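Local coordinates for protein putative NADPH-dependent oxidoreductase (Desulfitobacterium hafniense DCB-2, PDB 3DB2) that probably catalyses NADPH-dependent oxidation or reduction of a still unidentified substrate, as a two-domain, Rossmann-fold member of the GFO/IDH/MocA family, at residues C[239-243]-C[254-258]. Coordinates in Å, arbitrary orientation, origin at the centre of the assembly. Residues are numbered along the deposited sequence.
Sequences GVFSI and YQLDF
Residues 240-243 and 254-256 are paired antiparallel in the open end of the β hairpin formed by strands 240-247 and 250-256, part of the large sheet of the C-terminal domain; the short strand axes approach to 4.7 Å at 157°. Gly239, still in loop conformation, leads into extended backbone (phi near -140°, psi 110 to 156° over 240-243), and its O accepts a hydrogen bond from Arg276 NH1 of the second subunit. Val240 turns its side chain away from 254-258, yet Val240 CG1 lies 4.1 Å from Gln255 OE1. Phe241 (chi1 t) fills the centre of the contact. Its O takes a hydrogen bond from Leu256 N (2.8 Å), while CD2 of Leu256 (t,p) sits over the ring face in a CH-pi contact, 4.2 Å from the centroid. The same ring reaches Tyr254 (chi1 t; Phe241 CE1 to Tyr254 CE2, 3.8 Å) and Phe258 (Phe241 CD2 to Phe258 CD1, 3.9 Å), and meets Phe154 of strand 147-155 edge-to-face. Ser242 and Gln255 form the non-hydrogen-bonded pair, CA atoms 4.5 Å apart; Gln255, m at chi1 and chi2, leans its amide across to the first strand, bringing Gln255 NE2 3.7 Å from Ser242 CB. Ile243 (m,t) and Tyr254 form the hydrogen-bonded pair, with Ile243 N to Tyr254 O at 3.0 Å and Tyr254 N to Ile243 O at 2.8 Å; Ile243 CG1 packs 4.0 Å from Tyr254 CD2. Main-chain hydrogen bonds thus set the register, while Phe241, Ile243, Tyr254 and Leu256 make a largely apolar cluster on the helix-covered side and Val240, Ser242 and Gln255 a mixed surface toward the second subunit.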
ATOM      1  N   GLY C 239      14.549  -1.680  -6.372  1.00 15.38           N
ATOM      2  CA  GLY C 239      14.505  -1.177  -5.017  1.00 15.78           C
ATOM      3  C   GLY C 239      13.539  -0.018  -4.798  1.00 16.63           C
ATOM      4  O   GLY C 239      13.498   0.963  -5.548  1.00 14.39           O
ATOM      5  N   VAL C 240      12.744  -0.130  -3.739  1.00 15.23           N
ATOM      6  CA  VAL C 240      11.819   0.904  -3.296  1.00 17.77           C
ATOM      7  C   VAL C 240      11.860   0.894  -1.752  1.00 15.90           C
ATOM      8  O   VAL C 240      11.840  -0.207  -1.193  1.00 16.12           O
ATOM      9  CB  VAL C 240      10.344   0.717  -3.668  1.00 17.63           C
ATOM     10  CG1 VAL C 240       9.458   1.831  -3.085  1.00 22.11           C
ATOM     11  CG2 VAL C 240      10.160   0.622  -5.170  1.00 16.18           C
ATOM     12  N   PHE C 241      11.917   2.084  -1.183  1.00 15.00           N
ATOM     13  CA  PHE C 241      11.740   2.302   0.247  1.00 12.44           C
ATOM     14  C   PHE C 241      10.825   3.536   0.355  1.00 12.68           C
ATOM     15  O   PHE C 241      11.298   4.643   0.097  1.00 12.75           O
ATOM     16  CB  PHE C 241      13.008   2.524   1.032  1.00 11.51           C
ATOM     17  CG  PHE C 241      12.943   2.583   2.541  1.00 13.98           C
ATOM     18  CD1 PHE C 241      12.309   3.597   3.256  1.00 16.25           C
ATOM     19  CD2 PHE C 241      13.559   1.596   3.301  1.00 14.17           C
ATOM     20  CE1 PHE C 241      12.233   3.662   4.624  1.00 16.98           C
ATOM     21  CE2 PHE C 241      13.482   1.631   4.682  1.00 16.33           C
ATOM     22  CZ  PHE C 241      12.829   2.644   5.348  1.00 17.81           C
ATOM     23  N   SER C 242       9.591   3.283   0.790  1.00 16.06           N
ATOM     24  CA  SER C 242       8.635   4.391   0.887  1.00 12.28           C
ATOM     25  C   SER C 242       7.748   4.276   2.121  1.00 12.15           C
ATOM     26  O   SER C 242       7.548   3.203   2.662  1.00 12.98           O
ATOM     27  CB  SER C 242       7.796   4.440  -0.383  1.00 14.07           C
ATOM     28  OG  SER C 242       7.117   3.228  -0.614  1.00 19.38           O
ATOM     29  N   ILE C 243       7.229   5.435   2.561  1.00 12.54           N
ATOM     30  CA  ILE C 243       6.270   5.538   3.638  1.00 10.40           C
ATOM     31  C   ILE C 243       5.276   6.654   3.247  1.00 15.78           C
ATOM     32  O   ILE C 243       5.701   7.771   2.916  1.00 14.16           O
ATOM     33  CB  ILE C 243       6.923   5.884   4.985  1.00 13.91           C
ATOM     34  CG1 ILE C 243       8.102   4.976   5.346  1.00 19.80           C
ATOM     35  CG2 ILE C 243       5.917   5.903   6.139  1.00 17.02           C
ATOM     36  CD1 ILE C 243       8.682   5.185   6.721  1.00 16.44           C
ATOM     37  N   TYR C 254       7.061   9.878   1.585  1.00 15.49           N
ATOM     38  CA  TYR C 254       8.500   9.735   1.752  1.00 12.43           C
ATOM     39  C   TYR C 254       9.017   8.610   0.843  1.00 19.17           C
ATOM     40  O   TYR C 254       8.380   7.552   0.770  1.00 13.05           O
ATOM     41  CB  TYR C 254       8.845   9.411   3.189  1.00 16.20           C
ATOM     42  CG  TYR C 254      10.258   9.045   3.544  1.00 16.14           C
ATOM     43  CD1 TYR C 254      11.262  10.007   3.563  1.00 17.77           C
ATOM     44  CD2 TYR C 254      10.615   7.738   3.883  1.00 18.25           C
ATOM     45  CE1 TYR C 254      12.558   9.667   3.887  1.00 18.00           C
ATOM     46  CE2 TYR C 254      11.928   7.415   4.221  1.00 19.15           C
ATOM     47  CZ  TYR C 254      12.898   8.383   4.221  1.00 18.79           C
ATOM     48  OH  TYR C 254      14.213   8.117   4.554  1.00 23.20           O
ATOM     49  N   GLN C 255      10.127   8.881   0.196  1.00 17.34           N
ATOM     50  CA  GLN C 255      10.892   7.977  -0.632  1.00 14.58           C
ATOM     51  C   GLN C 255      12.369   8.021  -0.249  1.00 14.29           C
ATOM     52  O   GLN C 255      12.902   9.114  -0.102  1.00 14.04           O
ATOM     53  CB  GLN C 255      10.793   8.340  -2.127  1.00 24.10           C
ATOM     54  CG  GLN C 255       9.529   7.919  -2.832  1.00 35.83           C
ATOM     55  CD  GLN C 255       9.494   6.473  -3.278  1.00 48.56           C
ATOM     56  OE1 GLN C 255      10.500   5.762  -3.257  1.00 48.53           O
ATOM     57  NE2 GLN C 255       8.326   5.980  -3.697  1.00 58.23           N
ATOM     58  N   LEU C 256      13.005   6.876  -0.098  1.00 13.29           N
ATOM     59  CA  LEU C 256      14.456   6.850   0.129  1.00 15.78           C
ATOM     60  C   LEU C 256      15.175   6.000  -0.901  1.00 13.57           C
ATOM     61  O   LEU C 256      14.643   4.949  -1.262  1.00 17.73           O
ATOM     62  CB  LEU C 256      14.715   6.330   1.533  1.00 17.07           C
ATOM     63  CG  LEU C 256      16.167   6.011   1.909  1.00 18.82           C
ATOM     64  CD1 LEU C 256      16.906   7.334   2.114  1.00 22.02           C
ATOM     65  CD2 LEU C 256      16.152   5.098   3.115  1.00 16.00           C
ATOM     66  N   ASP C 257      16.351   6.436  -1.367  1.00 15.53           N
ATOM     67  CA  ASP C 257      17.222   5.635  -2.200  1.00 16.17           C
ATOM     68  C   ASP C 257      18.113   4.811  -1.267  1.00 16.57           C
ATOM     69  O   ASP C 257      19.117   5.342  -0.780  1.00 17.20           O
ATOM     70  CB  ASP C 257      18.142   6.463  -3.081  1.00 19.30           C
ATOM     71  CG  ASP C 257      19.026   5.621  -3.972  1.00 18.36           C
ATOM     72  OD1 ASP C 257      19.026   4.380  -3.907  1.00 23.95           O
ATOM     73  OD2 ASP C 257      19.711   6.262  -4.806  1.00 28.44           O
ATOM     74  N   PHE C 258      17.706   3.579  -1.018  1.00 15.91           N
ATOM     75  CA  PHE C 258      18.338   2.716  -0.031  1.00 18.30           C
ATOM     76  C   PHE C 258      19.801   2.403  -0.373  1.00 18.54           C
ATOM     77  O   PHE C 258      20.559   1.896   0.473  1.00 15.26           O
ATOM     78  CB  PHE C 258      17.535   1.403   0.169  1.00 20.49           C
ATOM     79  CG  PHE C 258      17.919   0.762   1.495  1.00 22.16           C
ATOM     80  CD1 PHE C 258      17.347   1.199   2.673  1.00 27.95           C
ATOM     81  CD2 PHE C 258      18.862  -0.255   1.547  1.00 29.24           C
ATOM     82  CE1 PHE C 258      17.709   0.615   3.877  1.00 26.95           C
ATOM     83  CE2 PHE C 258      19.231  -0.844   2.748  1.00 28.04           C
ATOM     84  CZ  PHE C 258      18.654  -0.379   3.917  1.00 27.01           C
TER